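Local coordinates for Ctr9 protein (Myceliophthora thermophila, PDB 6AF0) that forms, through its helical-repeat portion, a complex with Paf1 and Cdc73 implicated in transcription elongation, and probably helps bind RNA polymerase II, at residues I150-A154 with Q173-A177; L700-R704 with I747-E751; L760-I764 with N778-Y783. The contacts are given in a common frame with arbitrary orientation. Numbering follows the deposited sequence.

Interaction 1. Residues I150-A154 with Q173-A177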
loop_
_atom_site.group_PDB
_atom_site.type_symbol
_atom_site.label_atom_id
_atom_site.label_comp_id
_atom_site.label_asym_id
_atom_site.label_seq_id
_atom_site.Cartn_x
_atom_site.Cartn_y
_atom_site.Cartn_z
ATOM N N ILE A 150 16.232 30.711 -34.387
ATOM C CA ILE A 150 15.404 30.787 -33.216
ATOM C C ILE A 150 15.027 29.371 -32.784
ATOM O O ILE A 150 15.096 29.042 -31.597
ATOM C CB ILE A 150 14.178 31.693 -33.452
ATOM C CG1 ILE A 150 14.636 33.143 -33.717
ATOM C CG2 ILE A 150 13.243 31.668 -32.243
ATOM C CD1 ILE A 150 13.520 34.093 -34.075
ATOM N N LEU A 151 14.673 28.524 -33.743
ATOM C CA LEU A 151 14.378 27.114 -33.437
ATOM C C LEU A 151 15.541 26.412 -32.739
ATOM O O LEU A 151 15.392 25.852 -31.654
ATOM C CB LEU A 151 14.046 26.328 -34.710
ATOM C CG LEU A 151 12.678 26.541 -35.390
ATOM C CD1 LEU A 151 12.619 25.672 -36.633
ATOM C CD2 LEU A 151 11.477 26.271 -34.484
ATOM N N LEU A 152 16.702 26.443 -33.367
ATOM C CA LEU A 152 17.893 25.855 -32.784
ATOM C C LEU A 152 18.244 26.378 -31.386
ATOM O O LEU A 152 18.775 25.643 -30.561
ATOM C CB LEU A 152 19.076 26.087 -33.703
ATOM C CG LEU A 152 19.000 25.494 -35.104
ATOM C CD1 LEU A 152 20.197 25.955 -35.890
ATOM C CD2 LEU A 152 19.015 23.992 -35.060
ATOM N N LYS A 153 17.980 27.646 -31.130
ATOM C CA LYS A 153 18.227 28.220 -29.815
ATOM C C LYS A 153 17.110 27.778 -28.874
ATOM O O LYS A 153 17.349 27.469 -27.719
ATOM C CB LYS A 153 18.301 29.758 -29.900
ATOM C CG LYS A 153 19.452 30.399 -29.110
ATOM C CD LYS A 153 19.940 31.729 -29.695
ATOM C CE LYS A 153 18.784 32.690 -29.944
ATOM N NZ LYS A 153 19.219 34.036 -30.403
ATOM N N ALA A 154 15.887 27.736 -29.378
ATOM C CA ALA A 154 14.734 27.428 -28.543
ATOM C C ALA A 154 14.782 26.023 -28.000
ATOM O O ALA A 154 14.356 25.796 -26.872
ATOM C CB ALA A 154 13.447 27.618 -29.319
ATOM N N GLN A 173 9.700 32.446 -28.002
ATOM C CA GLN A 173 10.740 32.253 -28.993
ATOM C C GLN A 173 10.199 31.479 -30.196
ATOM O O GLN A 173 10.507 31.794 -31.350
ATOM C CB GLN A 173 11.909 31.499 -28.376
ATOM C CG GLN A 173 13.238 32.225 -28.501
ATOM C CD GLN A 173 14.401 31.492 -27.846
ATOM O OE1 GLN A 173 14.236 30.639 -26.964
ATOM N NE2 GLN A 173 15.596 31.834 -28.277
ATOM N N LEU A 174 9.380 30.468 -29.919
ATOM C CA LEU A 174 8.741 29.694 -30.985
ATOM C C LEU A 174 7.851 30.598 -31.826
ATOM O O LEU A 174 7.878 30.523 -33.057
ATOM C CB LEU A 174 7.934 28.511 -30.422
ATOM C CG LEU A 174 8.738 27.378 -29.757
ATOM C CD1 LEU A 174 7.796 26.397 -29.092
ATOM C CD2 LEU A 174 9.662 26.651 -30.721
ATOM N N ARG A 175 7.083 31.461 -31.158
ATOM C CA ARG A 175 6.235 32.437 -31.851
ATOM C C ARG A 175 7.061 33.332 -32.754
ATOM O O ARG A 175 6.661 33.600 -33.881
ATOM C CB ARG A 175 5.441 33.277 -30.865
ATOM C CG ARG A 175 4.308 32.507 -30.231
ATOM C CD ARG A 175 3.731 33.255 -29.049
ATOM N NE ARG A 175 2.505 32.623 -28.560
ATOM C CZ ARG A 175 1.975 32.830 -27.357
ATOM N NH1 ARG A 175 2.561 33.654 -26.500
ATOM N NH2 ARG A 175 0.846 32.221 -27.003
ATOM N N ASN A 176 8.223 33.772 -32.271
ATOM C CA ASN A 176 9.089 34.633 -33.075
ATOM C C ASN A 176 9.562 33.907 -34.308
ATOM O O ASN A 176 9.530 34.453 -35.397
ATOM C CB ASN A 176 10.294 35.124 -32.277
ATOM C CG ASN A 176 9.925 36.146 -31.219
ATOM O OD1 ASN A 176 8.948 36.888 -31.361
ATOM N ND2 ASN A 176 10.723 36.203 -30.152
ATOM N N ALA A 177 10.008 32.669 -34.125
ATOM C CA ALA A 177 10.405 31.810 -35.247
ATOM C C ALA A 177 9.279 31.671 -36.262
ATOM O O ALA A 177 9.481 31.796 -37.480
ATOM C CB ALA A 177 10.795 30.442 -34.731
#
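This is a close, nearly antiparallel packing of two consecutive helices, 140-155 and 168-188, in the N-terminal part of the helical solenoid. Over these short segments the axes approach to 9.1 Å at 163°, and small interface residues allow it: the CA atoms of I150 and A177 are 5.5 Å apart, those of A154 and Q173 6.3 Å. I150 reaches over the neighbouring helix, its CG2 3.7 Å from A177 CB and its CD1 3.8 Å from N176 CB. Beside it, L174 CD2 lies 4.2 Å from both A154 CB and L151 CD2, which closes the apolar seam. Q173 also points at the other helix: its CG is 3.8 Å from I150 CG2 and, at the partly exposed edge, its NE2 is 3.7 Å from K153 CE, while OE1 accepts a hydrogen bond from Q157. L151 and L174 also touch helix 193-205. Antiparallel neighbours stacked in sequence order characterise helical-hairpin solenoids, here consistent with the second helix's match to a tetratricopeptide-repeat family.

Interaction 2. Residues L700-R704 with I747-E751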
loop_
_atom_site.group_PDB
_atom_site.type_symbol
_atom_site.label_atom_id
_atom_site.label_comp_id
_atom_site.label_asym_id
_atom_site.label_seq_id
_atom_site.Cartn_x
_atom_site.Cartn_y
_atom_site.Cartn_z
ATOM N N LEU A 700 -12.611 -6.043 45.616
ATOM C CA LEU A 700 -14.068 -5.943 45.462
ATOM C C LEU A 700 -14.851 -6.979 46.266
ATOM O O LEU A 700 -15.878 -6.690 46.877
ATOM C CB LEU A 700 -14.416 -6.090 43.984
ATOM C CG LEU A 700 -15.511 -5.229 43.392
ATOM C CD1 LEU A 700 -15.373 -3.768 43.777
ATOM C CD2 LEU A 700 -15.467 -5.396 41.887
ATOM N N MET A 701 -14.366 -8.204 46.236
ATOM C CA MET A 701 -15.045 -9.280 46.937
ATOM C C MET A 701 -14.833 -9.136 48.424
ATOM O O MET A 701 -15.785 -9.233 49.186
ATOM C CB MET A 701 -14.583 -10.658 46.448
ATOM C CG MET A 701 -15.507 -11.226 45.382
ATOM S SD MET A 701 -14.965 -12.802 44.725
ATOM C CE MET A 701 -15.348 -13.913 46.089
ATOM N N ALA A 702 -13.593 -8.875 48.828
ATOM C CA ALA A 702 -13.261 -8.734 50.250
ATOM C C ALA A 702 -13.969 -7.539 50.877
ATOM O O ALA A 702 -14.208 -7.511 52.086
ATOM C CB ALA A 702 -11.760 -8.602 50.430
ATOM N N ALA A 703 -14.326 -6.568 50.041
ATOM C CA ALA A 703 -14.833 -5.289 50.512
ATOM C C ALA A 703 -16.361 -5.121 50.526
ATOM O O ALA A 703 -16.849 -4.192 51.153
ATOM C CB ALA A 703 -14.177 -4.164 49.723
ATOM N N ARG A 704 -17.129 -5.982 49.865
ATOM C CA ARG A 704 -18.594 -5.935 50.058
ATOM C C ARG A 704 -19.011 -6.523 51.409
ATOM O O ARG A 704 -20.045 -6.161 51.967
ATOM C CB ARG A 704 -19.368 -6.656 48.955
ATOM C CG ARG A 704 -20.871 -6.695 49.255
ATOM C CD ARG A 704 -21.720 -6.928 48.026
ATOM N NE ARG A 704 -23.151 -6.699 48.268
ATOM C CZ ARG A 704 -24.094 -6.701 47.317
ATOM N NH1 ARG A 704 -23.786 -6.912 46.034
ATOM N NH2 ARG A 704 -25.362 -6.488 47.645
ATOM N N ILE A 747 -19.214 -2.855 38.805
ATOM C CA ILE A 747 -19.542 -3.479 40.080
ATOM C C ILE A 747 -19.193 -2.500 41.175
ATOM O O ILE A 747 -19.931 -2.350 42.144
ATOM C CB ILE A 747 -18.781 -4.809 40.309
ATOM C CG1 ILE A 747 -19.238 -5.859 39.291
ATOM C CG2 ILE A 747 -19.006 -5.328 41.733
ATOM C CD1 ILE A 747 -18.517 -7.184 39.396
ATOM N N ALA A 748 -18.053 -1.840 41.029
ATOM C CA ALA A 748 -17.689 -0.816 41.982
ATOM C C ALA A 748 -18.793 0.237 41.964
ATOM O O ALA A 748 -19.247 0.728 43.003
ATOM C CB ALA A 748 -16.366 -0.190 41.602
ATOM N N LEU A 749 -19.242 0.562 40.766
ATOM C CA LEU A 749 -20.254 1.578 40.624
ATOM C C LEU A 749 -21.443 1.187 41.469
ATOM O O LEU A 749 -21.795 1.883 42.421
ATOM C CB LEU A 749 -20.669 1.726 39.156
ATOM C CG LEU A 749 -20.397 3.084 38.537
ATOM C CD1 LEU A 749 -18.942 3.465 38.747
ATOM C CD2 LEU A 749 -20.739 3.006 37.061
ATOM N N VAL A 750 -22.015 0.031 41.152
ATOM C CA VAL A 750 -23.294 -0.332 41.729
ATOM C C VAL A 750 -23.242 -0.385 43.259
ATOM O O VAL A 750 -24.157 0.057 43.945
ATOM C CB VAL A 750 -23.796 -1.676 41.175
ATOM C CG1 VAL A 750 -22.856 -2.791 41.577
ATOM C CG2 VAL A 750 -25.198 -1.975 41.684
ATOM N N GLU A 751 -22.167 -0.927 43.790
ATOM C CA GLU A 751 -22.088 -1.176 45.214
ATOM C C GLU A 751 -21.713 0.072 45.995
ATOM O O GLU A 751 -22.345 0.372 47.004
ATOM C CB GLU A 751 -21.086 -2.286 45.484
ATOM C CG GLU A 751 -21.477 -3.604 44.849
ATOM C CD GLU A 751 -20.569 -4.746 45.234
ATOM O OE1 GLU A 751 -19.400 -4.493 45.595
ATOM O OE2 GLU A 751 -21.034 -5.902 45.151
#
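L700, near the C-terminal end of helix 689-704, makes the apolar half of this contact. Its CA-to-CB bond points at helix 739-752, and its methyls pack on two residues there: CD2 is 3.5 Å from I747 CG2, and CD1 is 4.3 Å from A748 CB. The next three residues, M701 to A703, make no contact with 747-751, although A703 packs on Y721 of the intervening helix 712-734. One turn after L700, R704 again faces the partner, and its extended side chain brings NH1 to 3.1 Å from E751 OE2 in a hydrogen-bonded salt bridge. The other carboxylate oxygen of E751, OE1, is hydrogen-bonded to the Y721 hydroxyl, so the glutamate ties its own helix to two others. The segments run almost parallel, at 10°, with axes 11.5 Å apart, the arrangement of equivalent helices in successive hairpins of a TPR-like solenoid, separated by one intervening helix. Long side chains span this gap beside helix 712-734. Aromatic side chains of the Paf1 chain pack on R704, I747 and E751. The close apolar contact is thus confined to L700, while E751, shared by R704 and Y721, links three helices beside the Paf1 surface.

Interaction 3. Residues L760-I764 with N778-Y783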
loop_
_atom_site.group_PDB
_atom_site.type_symbol
_atom_site.label_atom_id
_atom_site.label_comp_id
_atom_site.label_asym_id
_atom_site.label_seq_id
_atom_site.Cartn_x
_atom_site.Cartn_y
_atom_site.Cartn_z
ATOM N N LEU A 760 -24.906 -0.063 34.155
ATOM C CA LEU A 760 -25.588 -0.835 33.127
ATOM C C LEU A 760 -25.081 -0.607 31.695
ATOM O O LEU A 760 -25.141 -1.506 30.875
ATOM C CB LEU A 760 -27.095 -0.580 33.166
ATOM C CG LEU A 760 -27.887 -1.386 32.134
ATOM C CD1 LEU A 760 -27.529 -2.850 32.290
ATOM C CD2 LEU A 760 -29.384 -1.188 32.265
ATOM N N GLN A 761 -24.617 0.594 31.381
ATOM C CA GLN A 761 -23.980 0.850 30.080
ATOM C C GLN A 761 -22.766 -0.041 29.888
ATOM O O GLN A 761 -22.648 -0.755 28.886
ATOM C CB GLN A 761 -23.537 2.305 29.956
ATOM C CG GLN A 761 -24.677 3.296 29.970
ATOM C CD GLN A 761 -25.283 3.468 28.600
ATOM O OE1 GLN A 761 -25.649 2.485 27.945
ATOM N NE2 GLN A 761 -25.388 4.720 28.151
ATOM N N ILE A 762 -21.868 0.022 30.868
ATOM C CA ILE A 762 -20.667 -0.811 30.896
ATOM C C ILE A 762 -21.078 -2.248 30.662
ATOM O O ILE A 762 -20.617 -2.888 29.716
ATOM C CB ILE A 762 -19.913 -0.717 32.242
ATOM C CG1 ILE A 762 -19.206 0.641 32.395
ATOM C CG2 ILE A 762 -18.877 -1.821 32.341
ATOM C CD1 ILE A 762 -19.898 1.622 33.313
ATOM N N PHE A 763 -21.985 -2.720 31.511
ATOM C CA PHE A 763 -22.528 -4.063 31.400
ATOM C C PHE A 763 -23.024 -4.431 30.003
ATOM O O PHE A 763 -22.841 -5.562 29.604
ATOM C CB PHE A 763 -23.643 -4.318 32.428
ATOM C CG PHE A 763 -23.129 -4.616 33.807
ATOM C CD1 PHE A 763 -22.151 -5.568 33.998
ATOM C CD2 PHE A 763 -23.629 -3.943 34.919
ATOM C CE1 PHE A 763 -21.666 -5.833 35.267
ATOM C CE2 PHE A 763 -23.143 -4.202 36.189
ATOM C CZ PHE A 763 -22.155 -5.149 36.362
ATOM N N ILE A 764 -23.641 -3.513 29.260
ATOM C CA ILE A 764 -24.276 -3.904 27.979
ATOM C C ILE A 764 -23.257 -4.235 26.922
ATOM O O ILE A 764 -23.468 -5.149 26.100
ATOM C CB ILE A 764 -25.176 -2.821 27.345
ATOM C CG1 ILE A 764 -26.225 -2.313 28.328
ATOM C CG2 ILE A 764 -25.891 -3.378 26.107
ATOM C CD1 ILE A 764 -26.403 -0.814 28.247
ATOM N N ASN A 778 -24.803 -10.824 36.737
ATOM C CA ASN A 778 -24.632 -9.436 37.158
ATOM C C ASN A 778 -25.610 -8.493 36.468
ATOM O O ASN A 778 -26.056 -7.499 37.046
ATOM C CB ASN A 778 -23.220 -8.975 36.827
ATOM C CG ASN A 778 -22.150 -9.734 37.593
ATOM O OD1 ASN A 778 -22.428 -10.510 38.513
ATOM N ND2 ASN A 778 -20.909 -9.493 37.219
ATOM N N MET A 779 -25.909 -8.804 35.212
ATOM C CA MET A 779 -26.914 -8.071 34.450
ATOM C C MET A 779 -28.298 -8.263 35.047
ATOM O O MET A 779 -28.980 -7.293 35.374
ATOM C CB MET A 779 -26.919 -8.535 32.999
ATOM C CG MET A 779 -25.906 -7.815 32.126
ATOM S SD MET A 779 -26.493 -7.776 30.427
ATOM C CE MET A 779 -25.975 -6.148 29.946
ATOM N N GLY A 780 -28.701 -9.523 35.192
ATOM C CA GLY A 780 -29.943 -9.865 35.890
ATOM C C GLY A 780 -30.098 -9.161 37.240
ATOM O O GLY A 780 -31.188 -8.751 37.600
ATOM N N HIS A 781 -29.003 -9.006 37.976
ATOM C CA HIS A 781 -29.009 -8.277 39.253
ATOM C C HIS A 781 -29.365 -6.798 39.111
ATOM O O HIS A 781 -30.132 -6.255 39.904
ATOM C CB HIS A 781 -27.647 -8.370 39.928
ATOM C CG HIS A 781 -27.256 -9.756 40.320
ATOM N ND1 HIS A 781 -28.127 -10.820 40.260
ATOM C CD2 HIS A 781 -26.102 -10.243 40.833
ATOM C CE1 HIS A 781 -27.519 -11.908 40.695
ATOM N NE2 HIS A 781 -26.291 -11.583 41.055
ATOM N N ILE A 782 -28.768 -6.146 38.122
ATOM C CA ILE A 782 -29.086 -4.755 37.833
ATOM C C ILE A 782 -30.544 -4.616 37.384
ATOM O O ILE A 782 -31.263 -3.775 37.883
ATOM C CB ILE A 782 -28.132 -4.162 36.767
ATOM C CG1 ILE A 782 -26.676 -4.197 37.251
ATOM C CG2 ILE A 782 -28.509 -2.728 36.414
ATOM C CD1 ILE A 782 -26.407 -3.492 38.569
ATOM N N TYR A 783 -30.985 -5.455 36.467
ATOM C CA TYR A 783 -32.332 -5.323 35.913
ATOM C C TYR A 783 -33.402 -5.645 36.937
ATOM O O TYR A 783 -34.512 -5.133 36.868
ATOM C CB TYR A 783 -32.517 -6.241 34.730
ATOM C CG TYR A 783 -31.928 -5.726 33.462
ATOM C CD1 TYR A 783 -32.629 -5.809 32.281
ATOM C CD2 TYR A 783 -30.666 -5.163 33.427
ATOM C CE1 TYR A 783 -32.089 -5.352 31.092
ATOM C CE2 TYR A 783 -30.129 -4.704 32.244
ATOM C CZ TYR A 783 -30.840 -4.803 31.080
ATOM O OH TYR A 783 -30.300 -4.339 29.908
#
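Most unusual here is the way M779 inserts its terminal methyl against the backbone of the facing helix: CE lies 3.2 Å from F763 O and 3.4 Å from I764 CA, besides touching F763 CB at 3.9 Å. The CA-to-CB bond of M779 points sideways, and its flexible thioether chain then carries the methyl across. Helices 756-770 and 773-785 follow one another in the chain and cross here at 146° between their directions, with axes 10.5 Å apart. F763 fills the space next to M779. Its ring atom CE1 is 3.8 Å from N778 CB and CE2 is 3.7 Å from I782 CG1. A turn earlier, L760 CB packs 4.1 Å from I782 CG2, and L760 lies beside the edge of the Y783 ring. The second helix begins a predicted tetratricopeptide repeat, and M779 and Y783 also touch its partner, helix 789-801. An aromatic ring of Paf1 packs edge-to-face with H781. Between the two segments the contact is therefore made by van der Waals packing, mostly of apolar side chains, whereas N778 ND2 hydrogen-bonds the Paf1 backbone, and H781 bonds Y796 through ND1 and, weakly, the Paf1 backbone through NE2.

From the N terminus, interaction 1 comes first, closing the partly unmodelled connection between consecutive helices 140-155 and 168-188. Much later, interaction 2 brings helix 689-704 to helix 739-752 around the intervening helix 712-734, and interaction 3 then pairs the next two helices, 756-770 and 773-785. The three are strictly in series, with none nested or crossed. Interaction 1 is isolated, its centre 90 Å and 84 Å from those of interactions 2 and 3, on the opposite side of the chain's centre. Interactions 2 and 3 have centres 14 Å apart and touch directly: V750 CG2 lies 3.7 Å from I782 CD1, making helix 739-752 common ground between them in the C-terminal solenoid.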